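Local structure of shikimate 5-dehydrogenase (Thermus thermophilus, 2D5C) at residues 141-146 with 162-167; 118-123 with 173-178; 15-20 with 33-38. The protein catalyses the reversible NADPH-linked reduction of 3-dehydroshikimate to shikimate, a step of the chorismate pathway toward the aromatic amino acids. All blocks are in the same frame, centred on the assembly; numbering follows the deposited sequence.

Interaction 1 (141-146 with 162-167); sequences EVWVWN and RAVPLE
Strand 142-145 and the short strand 162-163 run parallel with Trp143 opposite Arg162 and Val144 opposite Ala163, the CA atoms 4.8 Å apart in both pairs. Three backbone hydrogen bonds join them, all in the plane of the accepting carbonyl: Arg162 N to Val142 O, Val144 N to Arg162 O, and the straightest, Val164 N to Val144 O, at 3.0 Å and 165°. On one face of the sheet the Trp143 indole and the extended Arg162 chain lie side by side, pointing the same way, with Arg162 CD 3.7 Å from Trp143 NE1. The guanidinium plane is turned 75° from the ring and its CZ is distant from the indole, so any cation-pi attraction is weak. Trp143 NE1 gives a weak hydrogen bond to Glu141 OE1, and Val164 CG1 sits over one face of the indole near its rim, 4.0 Å from Trp143 CG. Val144 and Ala163 share the other face of the sheet, touching loosely through Val144 CG2 and Ala163 CB. Trp145 has CG anti to its backbone N (chi1 173°), a turn that brings the edge of its ring to the carbonyl of Val164, with Trp145 CD1 and Val164 O 3.2 Å apart in the ring plane. Leu166 CD1 then lies over the middle of the Trp145 indole, in a CH-pi contact 3.9 Å from the centroid of the six-membered ring. With helix 149-159 the two strands form a beta-alpha-beta unit at the border of the parallel sheet; the helix packs on Val144 through Leu155 and on Ala163 through Leu153, while strand 119-122 flanks 142-145 on its other side and sends Leu120 against Trp143 and Val164, and Leu122 against Leu166.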
loop_
_atom_site.group_PDB
_atom_site.type_symbol
_atom_site.label_atom_id
_atom_site.label_comp_id
_atom_site.label_asym_id
_atom_site.label_seq_id
_atom_site.Cartn_x
_atom_site.Cartn_y
_atom_site.Cartn_z
ATOM N N GLU A 141 29.539 5.144 13.272
ATOM C CA GLU A 141 30.610 4.309 12.755
ATOM C C GLU A 141 30.138 2.890 13.088
ATOM O O GLU A 141 29.935 2.574 14.255
ATOM C CB GLU A 141 31.905 4.592 13.504
ATOM C CG GLU A 141 33.067 3.688 13.114
ATOM C CD GLU A 141 34.362 4.047 13.829
ATOM O OE1 GLU A 141 35.408 3.443 13.504
ATOM O OE2 GLU A 141 34.337 4.926 14.720
ATOM N N VAL A 142 29.976 2.047 12.074
ATOM C CA VAL A 142 29.483 0.688 12.292
ATOM C C VAL A 142 30.507 -0.395 11.944
ATOM O O VAL A 142 31.195 -0.305 10.922
ATOM C CB VAL A 142 28.197 0.439 11.449
ATOM C CG1 VAL A 142 27.558 -0.895 11.816
ATOM C CG2 VAL A 142 27.206 1.568 11.673
ATOM N N TRP A 143 30.607 -1.400 12.814
ATOM C CA TRP A 143 31.490 -2.540 12.591
ATOM C C TRP A 143 30.561 -3.741 12.511
ATOM O O TRP A 143 29.490 -3.745 13.129
ATOM C CB TRP A 143 32.450 -2.764 13.751
ATOM C CG TRP A 143 33.404 -1.659 13.997
ATOM C CD1 TRP A 143 33.719 -0.629 13.155
ATOM C CD2 TRP A 143 34.195 -1.476 15.171
ATOM N NE1 TRP A 143 34.661 0.188 13.741
ATOM C CE2 TRP A 143 34.970 -0.311 14.980
ATOM C CE3 TRP A 143 34.323 -2.187 16.369
ATOM C CZ2 TRP A 143 35.864 0.159 15.945
ATOM C CZ3 TRP A 143 35.215 -1.719 17.332
ATOM C CH2 TRP A 143 35.973 -0.554 17.111
ATOM N N VAL A 144 30.961 -4.759 11.751
ATOM C CA VAL A 144 30.142 -5.954 11.620
ATOM C C VAL A 144 30.987 -7.224 11.715
ATOM O O VAL A 144 32.147 -7.254 11.316
ATOM C CB VAL A 144 29.386 -5.978 10.255
ATOM C CG1 VAL A 144 28.469 -4.759 10.137
ATOM C CG2 VAL A 144 30.399 -5.969 9.106
ATOM N N TRP A 145 30.385 -8.264 12.258
ATOM C CA TRP A 145 31.049 -9.556 12.391
ATOM C C TRP A 145 30.001 -10.625 12.107
ATOM O O TRP A 145 28.807 -10.409 12.325
ATOM C CB TRP A 145 31.596 -9.732 13.809
ATOM C CG TRP A 145 32.137 -11.096 14.069
ATOM C CD1 TRP A 145 33.412 -11.538 13.831
ATOM C CD2 TRP A 145 31.407 -12.218 14.576
ATOM N NE1 TRP A 145 33.513 -12.872 14.161
ATOM C CE2 TRP A 145 32.298 -13.312 14.619
ATOM C CE3 TRP A 145 30.081 -12.407 14.998
ATOM C CZ2 TRP A 145 31.908 -14.579 15.066
ATOM C CZ3 TRP A 145 29.692 -13.666 15.442
ATOM C CH2 TRP A 145 30.607 -14.739 15.472
ATOM N N ASN A 146 30.454 -11.772 11.616
ATOM C CA ASN A 146 29.569 -12.893 11.323
ATOM C C ASN A 146 30.394 -14.171 11.472
ATOM O O ASN A 146 31.589 -14.160 11.186
ATOM C CB ASN A 146 29.042 -12.789 9.895
ATOM C CG ASN A 146 27.900 -13.748 9.630
ATOM O OD1 ASN A 146 26.851 -13.661 10.260
ATOM N ND2 ASN A 146 28.102 -14.674 8.698
ATOM N N ARG A 162 32.862 -1.472 8.336
ATOM C CA ARG A 162 34.107 -2.180 8.636
ATOM C C ARG A 162 33.839 -3.579 9.193
ATOM O O ARG A 162 33.113 -3.733 10.176
ATOM C CB ARG A 162 34.921 -1.383 9.661
ATOM C CG ARG A 162 36.225 -2.055 10.073
ATOM C CD ARG A 162 36.949 -1.279 11.162
ATOM N NE ARG A 162 38.219 -1.913 11.499
ATOM C CZ ARG A 162 39.018 -1.529 12.489
ATOM N NH1 ARG A 162 38.690 -0.499 13.260
ATOM N NH2 ARG A 162 40.148 -2.187 12.712
ATOM N N ALA A 163 34.405 -4.599 8.553
ATOM C CA ALA A 163 34.241 -5.961 9.031
ATOM C C ALA A 163 35.377 -6.187 10.021
ATOM O O ALA A 163 36.531 -5.887 9.717
ATOM C CB ALA A 163 34.340 -6.948 7.873
ATOM N N VAL A 164 35.058 -6.709 11.199
ATOM C CA VAL A 164 36.091 -6.910 12.211
ATOM C C VAL A 164 36.093 -8.292 12.830
ATOM O O VAL A 164 35.111 -9.033 12.734
ATOM C CB VAL A 164 35.938 -5.887 13.374
ATOM C CG1 VAL A 164 35.967 -4.476 12.834
ATOM C CG2 VAL A 164 34.637 -6.129 14.131
ATOM N N PRO A 165 37.236 -8.685 13.419
ATOM C CA PRO A 165 37.310 -9.993 14.061
ATOM C C PRO A 165 36.549 -9.777 15.364
ATOM O O PRO A 165 36.454 -8.641 15.839
ATOM C CB PRO A 165 38.807 -10.205 14.247
ATOM C CG PRO A 165 39.345 -8.818 14.370
ATOM C CD PRO A 165 38.567 -8.067 13.319
ATOM N N LEU A 166 36.018 -10.846 15.943
ATOM C CA LEU A 166 35.210 -10.749 17.150
ATOM C C LEU A 166 35.797 -10.038 18.373
ATOM O O LEU A 166 35.050 -9.420 19.139
ATOM C CB LEU A 166 34.733 -12.141 17.560
ATOM C CG LEU A 166 33.642 -12.191 18.629
ATOM C CD1 LEU A 166 32.374 -11.521 18.115
ATOM C CD2 LEU A 166 33.353 -13.645 18.982
ATOM N N GLU A 167 37.113 -10.103 18.558
ATOM C CA GLU A 167 37.719 -9.471 19.737
ATOM C C GLU A 167 37.627 -7.948 19.749
ATOM O O GLU A 167 37.848 -7.316 20.781
ATOM C CB GLU A 167 39.177 -9.919 19.918
ATOM C CG GLU A 167 40.190 -9.340 18.941
ATOM C CD GLU A 167 40.481 -10.248 17.760
ATOM O OE1 GLU A 167 41.473 -9.982 17.048
ATOM O OE2 GLU A 167 39.723 -11.218 17.534
#

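Interaction 2 (118-123 with 173-178); sequences PALVLG and RLLVNA
Leu175 lies alongside Leu120, both pointing to the same face of the sheet, and its CD1 methyl does most of the touching. With CG anti to the backbone N (chi1 -177°), this methyl comes 3.7 Å from Leu120 CD2 and also reaches the next large side chain on that face, standing 3.9 Å from Leu122 CG. Leu122 takes a different first torsion, with CG anti to the carbonyl carbon and beside the backbone N (chi1 -55°), and crosses Leu175 obliquely. On the opposite face the contact is thinner: Ala119 CB meets Leu174 CB, and Val121 CG1 meets Ala178 CB at 4.0 Å. That face is covered by helix 126-137, whose Val131 packs on both Val121 and Val176. Beneath these side chains the parallel strands 119-122 and 174-177 are bonded along their length, their axes 4.7 Å apart. Leu122 N to Val176 O is nearly ideal, 2.9 Å long and 175° at the hydrogen. At the start Pro118 O accepts from Arg173 N and, weakly, from Leu174 N; at the far end Ala178 N closes on Leu122 O at 2.8 Å. Asn177 is buried, its amide held by Thr179 OG1 at OD1 and by Asp204 OD1 at ND2. The positive phi of Gly123 would jam a CB against the preceding carbonyl, and the neighbouring Ala178 O leaves no room for one either. Gly123 belongs to the NADP(+) site and opens a GxGxxG sequence that runs from the end of strand 119-122 into the first turn of helix 126-137, the glycine-rich turn of a Rossmann fold, whose two central parallel strands are joined here.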
loop_
_atom_site.group_PDB
_atom_site.type_symbol
_atom_site.label_atom_id
_atom_site.label_comp_id
_atom_site.label_asym_id
_atom_site.label_seq_id
_atom_site.Cartn_x
_atom_site.Cartn_y
_atom_site.Cartn_z
ATOM N N PRO A 118 31.963 3.321 18.273
ATOM C CA PRO A 118 31.679 2.338 17.220
ATOM C C PRO A 118 30.574 1.393 17.671
ATOM O O PRO A 118 30.534 0.987 18.832
ATOM C CB PRO A 118 33.008 1.598 17.072
ATOM C CG PRO A 118 34.018 2.594 17.519
ATOM C CD PRO A 118 33.360 3.214 18.714
ATOM N N ALA A 119 29.682 1.052 16.747
ATOM C CA ALA A 119 28.579 0.140 17.033
ATOM C C ALA A 119 28.899 -1.170 16.323
ATOM O O ALA A 119 29.082 -1.185 15.110
ATOM C CB ALA A 119 27.280 0.722 16.490
ATOM N N LEU A 120 28.975 -2.268 17.078
ATOM C CA LEU A 120 29.275 -3.576 16.486
ATOM C C LEU A 120 28.021 -4.436 16.409
ATOM O O LEU A 120 27.367 -4.702 17.417
ATOM C CB LEU A 120 30.345 -4.309 17.303
ATOM C CG LEU A 120 30.613 -5.781 16.932
ATOM C CD1 LEU A 120 31.064 -5.915 15.474
ATOM C CD2 LEU A 120 31.662 -6.344 17.871
ATOM N N VAL A 121 27.687 -4.860 15.200
ATOM C CA VAL A 121 26.527 -5.702 14.968
ATOM C C VAL A 121 27.034 -7.136 14.793
ATOM O O VAL A 121 27.869 -7.405 13.930
ATOM C CB VAL A 121 25.773 -5.264 13.698
ATOM C CG1 VAL A 121 24.504 -6.127 13.512
ATOM C CG2 VAL A 121 25.409 -3.768 13.802
ATOM N N LEU A 122 26.578 -8.030 15.660
ATOM C CA LEU A 122 26.972 -9.424 15.566
ATOM C C LEU A 122 25.909 -10.130 14.738
ATOM O O LEU A 122 24.736 -10.134 15.110
ATOM C CB LEU A 122 27.049 -10.056 16.953
ATOM C CG LEU A 122 27.955 -9.354 17.967
ATOM C CD1 LEU A 122 27.895 -10.182 19.259
ATOM C CD2 LEU A 122 29.395 -9.226 17.460
ATOM N N GLY A 123 26.323 -10.717 13.616
ATOM C CA GLY A 123 25.382 -11.410 12.759
ATOM C C GLY A 123 25.112 -10.573 11.527
ATOM O O GLY A 123 24.706 -9.420 11.648
ATOM N N ARG A 173 31.219 0.577 21.532
ATOM C CA ARG A 173 30.468 1.313 22.549
ATOM C C ARG A 173 29.016 0.869 22.546
ATOM O O ARG A 173 28.288 1.063 23.523
ATOM C CB ARG A 173 30.556 2.823 22.303
ATOM C CG ARG A 173 31.861 3.407 22.788
ATOM C CD ARG A 173 31.968 3.295 24.311
ATOM N NE ARG A 173 33.354 3.201 24.762
ATOM C CZ ARG A 173 34.010 2.057 24.944
ATOM N NH1 ARG A 173 33.411 0.895 24.721
ATOM N NH2 ARG A 173 35.277 2.075 25.340
ATOM N N LEU A 174 28.589 0.283 21.431
ATOM C CA LEU A 174 27.235 -0.230 21.301
ATOM C C LEU A 174 27.390 -1.612 20.680
ATOM O O LEU A 174 27.985 -1.754 19.617
ATOM C CB LEU A 174 26.395 0.642 20.374
ATOM C CG LEU A 174 24.995 0.100 20.073
ATOM C CD1 LEU A 174 24.207 -0.066 21.374
ATOM C CD2 LEU A 174 24.283 1.037 19.118
ATOM N N LEU A 175 26.862 -2.625 21.347
ATOM C CA LEU A 175 26.964 -3.987 20.848
ATOM C C LEU A 175 25.548 -4.511 20.629
ATOM O O LEU A 175 24.716 -4.449 21.532
ATOM C CB LEU A 175 27.705 -4.837 21.894
ATOM C CG LEU A 175 28.019 -6.298 21.616
ATOM C CD1 LEU A 175 28.853 -6.442 20.346
ATOM C CD2 LEU A 175 28.766 -6.844 22.831
ATOM N N VAL A 176 25.266 -5.024 19.432
ATOM C CA VAL A 176 23.933 -5.533 19.139
ATOM C C VAL A 176 23.977 -6.994 18.719
ATOM O O VAL A 176 24.702 -7.352 17.790
ATOM C CB VAL A 176 23.255 -4.729 17.983
ATOM C CG1 VAL A 176 21.863 -5.270 17.713
ATOM C CG2 VAL A 176 23.173 -3.256 18.344
ATOM N N ASN A 177 23.239 -7.848 19.415
ATOM C CA ASN A 177 23.223 -9.243 18.991
ATOM C C ASN A 177 22.127 -9.447 17.965
ATOM O O ASN A 177 20.945 -9.355 18.292
ATOM C CB ASN A 177 22.977 -10.210 20.148
ATOM C CG ASN A 177 22.820 -11.640 19.659
ATOM O OD1 ASN A 177 23.573 -12.086 18.786
ATOM N ND2 ASN A 177 21.853 -12.364 20.219
ATOM N N ALA A 178 22.539 -9.713 16.725
ATOM C CA ALA A 178 21.611 -9.963 15.631
ATOM C C ALA A 178 21.821 -11.392 15.131
ATOM O O ALA A 178 21.509 -11.716 13.983
ATOM C CB ALA A 178 21.839 -8.942 14.492
#

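Interaction 3 (15-20 with 33-38); sequences LSPAMH and YEAWDT. With SKM ((3R,4S,5R)-3,4,5-trihydroxycyclohex-1-ene-1-carboxylic acid), chain E.
Ser16 OG donates a 2.6 Å hydrogen bond to the carboxylate atom O2 of shikimate (SKM) from the first turn of helix 16-26, the helix of the beta-alpha-beta unit that opens the substrate-binding domain. Ser14, Thr60, Lys64, Asn85, Asp100 and Gln235 also bond the ligand. Behind this first shell stands Tyr33 of the edge strand 31-37, which runs nearly antiparallel to the helix segment. Tyr33 OH lies 3.4 Å from Ser16 CB and is hydrogen-bonded to Asn58 OD1, another pocket residue. His20 lies over the Tyr33 ring in an offset stack, the planes 8° apart and the centroids 4.4 Å apart, with ND1 nearest Tyr33 CE2. Pro17 crosses obliquely at the CD1 side, its CG also touching Ala35 CB. The rotation of the imidazole is fixed at both nitrogens: NE2 is bonded to Gly236 O of helix 229-244, and ND1 donates to Ser16 O. A water bridges Pro17 O and Tyr33 O, tying helix and strand backbones together. Ser16 O also takes the helical bond from His20 N, at 2.9 Å, while His20 ND1 approaches this same oxygen from above the carbonyl plane, at 3.2 Å.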
loop_
_atom_site.group_PDB
_atom_site.type_symbol
_atom_site.label_atom_id
_atom_site.label_comp_id
_atom_site.label_asym_id
_atom_site.label_seq_id
_atom_site.Cartn_x
_atom_site.Cartn_y
_atom_site.Cartn_z
ATOM N N LEU A 15 4.921 -13.270 19.102
ATOM C CA LEU A 15 4.209 -12.326 19.955
ATOM C C LEU A 15 3.478 -11.261 19.117
ATOM O O LEU A 15 2.810 -10.369 19.656
ATOM C CB LEU A 15 5.178 -11.628 20.911
ATOM C CG LEU A 15 5.817 -12.473 22.018
ATOM C CD1 LEU A 15 6.650 -11.577 22.931
ATOM C CD2 LEU A 15 4.736 -13.177 22.823
ATOM N N SER A 16 3.614 -11.342 17.798
ATOM C CA SER A 16 2.952 -10.374 16.933
ATOM C C SER A 16 1.436 -10.434 17.024
ATOM O O SER A 16 0.773 -9.397 17.058
ATOM C CB SER A 16 3.396 -10.565 15.483
ATOM O OG SER A 16 4.726 -10.112 15.347
ATOM N N PRO A 17 0.859 -11.646 17.062
ATOM C CA PRO A 17 -0.600 -11.700 17.153
ATOM C C PRO A 17 -1.112 -10.892 18.342
ATOM O O PRO A 17 -2.093 -10.160 18.224
ATOM C CB PRO A 17 -0.880 -13.191 17.284
ATOM C CG PRO A 17 0.217 -13.799 16.456
ATOM C CD PRO A 17 1.425 -12.996 16.887
ATOM N N ALA A 18 -0.443 -11.021 19.486
ATOM C CA ALA A 18 -0.840 -10.290 20.691
ATOM C C ALA A 18 -0.656 -8.781 20.535
ATOM O O ALA A 18 -1.500 -7.987 20.954
ATOM C CB ALA A 18 -0.043 -10.796 21.897
ATOM N N MET A 19 0.451 -8.371 19.928
ATOM C CA MET A 19 0.701 -6.944 19.750
ATOM C C MET A 19 -0.316 -6.279 18.836
ATOM O O MET A 19 -0.799 -5.188 19.117
ATOM C CB MET A 19 2.080 -6.696 19.133
ATOM C CG MET A 19 3.260 -6.997 20.025
ATOM S SD MET A 19 4.744 -6.262 19.298
ATOM C CE MET A 19 4.961 -7.268 17.816
ATOM N N HIS A 20 -0.613 -6.936 17.724
ATOM C CA HIS A 20 -1.516 -6.278 16.781
ATOM C C HIS A 20 -2.987 -6.441 17.183
ATOM O O HIS A 20 -3.850 -5.658 16.809
ATOM C CB HIS A 20 -1.284 -6.885 15.396
ATOM C CG HIS A 20 0.025 -6.386 14.841
ATOM N ND1 HIS A 20 1.207 -7.020 15.037
ATOM C CD2 HIS A 20 0.256 -5.245 14.065
ATOM C CE1 HIS A 20 2.129 -6.278 14.393
ATOM N NE2 HIS A 20 1.588 -5.208 13.803
ATOM N N TYR A 33 -5.141 -10.985 13.247
ATOM C CA TYR A 33 -3.719 -11.133 12.969
ATOM C C TYR A 33 -3.363 -12.513 13.512
ATOM O O TYR A 33 -3.287 -12.710 14.728
ATOM C CB TYR A 33 -2.914 -10.050 13.702
ATOM C CG TYR A 33 -1.441 -10.030 13.344
ATOM C CD1 TYR A 33 -0.613 -11.109 13.656
ATOM C CD2 TYR A 33 -0.884 -8.946 12.652
ATOM C CE1 TYR A 33 0.737 -11.118 13.286
ATOM C CE2 TYR A 33 0.463 -8.943 12.275
ATOM C CZ TYR A 33 1.265 -10.032 12.594
ATOM O OH TYR A 33 2.595 -10.057 12.217
ATOM N N GLU A 34 -3.155 -13.460 12.601
ATOM C CA GLU A 34 -2.833 -14.841 12.949
ATOM C C GLU A 34 -1.391 -15.228 12.619
ATOM O O GLU A 34 -0.705 -14.549 11.847
ATOM C CB GLU A 34 -3.765 -15.787 12.188
ATOM C CG GLU A 34 -3.655 -15.622 10.670
ATOM C CD GLU A 34 -4.248 -16.776 9.882
ATOM O OE1 GLU A 34 -3.784 -17.922 10.057
ATOM O OE2 GLU A 34 -5.174 -16.532 9.081
ATOM N N ALA A 35 -0.941 -16.328 13.214
ATOM C CA ALA A 35 0.390 -16.863 12.966
ATOM C C ALA A 35 0.166 -18.023 12.001
ATOM O O ALA A 35 -0.583 -18.947 12.311
ATOM C CB ALA A 35 1.009 -17.365 14.261
ATOM N N TRP A 36 0.796 -17.972 10.832
ATOM C CA TRP A 36 0.624 -19.018 9.828
ATOM C C TRP A 36 1.958 -19.673 9.501
ATOM O O TRP A 36 2.782 -19.095 8.792
ATOM C CB TRP A 36 0.018 -18.411 8.558
ATOM C CG TRP A 36 -0.520 -19.395 7.561
ATOM C CD1 TRP A 36 -0.354 -20.752 7.561
ATOM C CD2 TRP A 36 -1.298 -19.089 6.398
ATOM N NE1 TRP A 36 -0.980 -21.307 6.472
ATOM C CE2 TRP A 36 -1.566 -20.309 5.742
ATOM C CE3 TRP A 36 -1.794 -17.901 5.847
ATOM C CZ2 TRP A 36 -2.309 -20.375 4.560
ATOM C CZ3 TRP A 36 -2.534 -17.968 4.671
ATOM C CH2 TRP A 36 -2.783 -19.198 4.041
ATOM N N ASP A 37 2.166 -20.882 10.015
ATOM C CA ASP A 37 3.413 -21.601 9.775
ATOM C C ASP A 37 3.664 -21.726 8.279
ATOM O O ASP A 37 2.862 -22.317 7.548
ATOM C CB ASP A 37 3.359 -22.996 10.405
ATOM C CG ASP A 37 4.702 -23.696 10.377
ATOM O OD1 ASP A 37 5.600 -23.290 11.145
ATOM O OD2 ASP A 37 4.865 -24.645 9.580
ATOM N N THR A 38 4.786 -21.170 7.831
ATOM C CA THR A 38 5.139 -21.189 6.421
ATOM C C THR A 38 6.601 -21.539 6.182
ATOM O O THR A 38 7.494 -20.724 6.420
ATOM C CB THR A 38 4.853 -19.814 5.763
ATOM O OG1 THR A 38 3.461 -19.501 5.903
ATOM C CG2 THR A 38 5.203 -19.842 4.280
HETATM O O12 SKM E . 10.555 -8.390 11.569
HETATM C C8 SKM E . 9.776 -9.028 12.592
HETATM C C6 SKM E . 8.501 -9.651 11.959
HETATM O O7 SKM E . 7.743 -8.620 11.329
HETATM C C5 SKM E . 7.624 -10.347 13.032
HETATM C C4 SKM E . 8.444 -11.091 14.088
HETATM C C1 SKM E . 7.713 -11.976 15.031
HETATM O O2 SKM E . 6.376 -12.102 14.927
HETATM O O3 SKM E . 8.312 -12.595 15.900
HETATM C C10 SKM E . 9.771 -10.985 14.203
HETATM C C9 SKM E . 10.628 -10.126 13.298
HETATM O O11 SKM E . 11.234 -10.971 12.307
HETATM O O HOH W 1 -4.258 -11.574 17.046
#

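How the interactions relate
Interactions 1 and 2 are adjoining strips of one parallel sheet, their centres 8 Å apart, with strand 119-122 seated between 142-145 and 174-177. Trp143 N reaches Ala119 O and Trp145 O reaches Gly123 N, both at 2.8 Å and probably hydrogen-bonded, so the order 162-163, 142-145, 119-122, 174-177 is continuous. At its C-terminal edge Gly123 and the side chain of Asn146, about 4 Å apart at their nearest atoms, both belong to the NADP(+) site. Interaction 3 lies in the substrate-binding domain, on the other side of the chain's centre, about 28 Å from interaction 2 and 33 Å from interaction 1 between centres. Shikimate lies between: Ser16 bonds it directly, whereas the side chain of Ala178 in interaction 2 remains about 11 Å from the bound SKM.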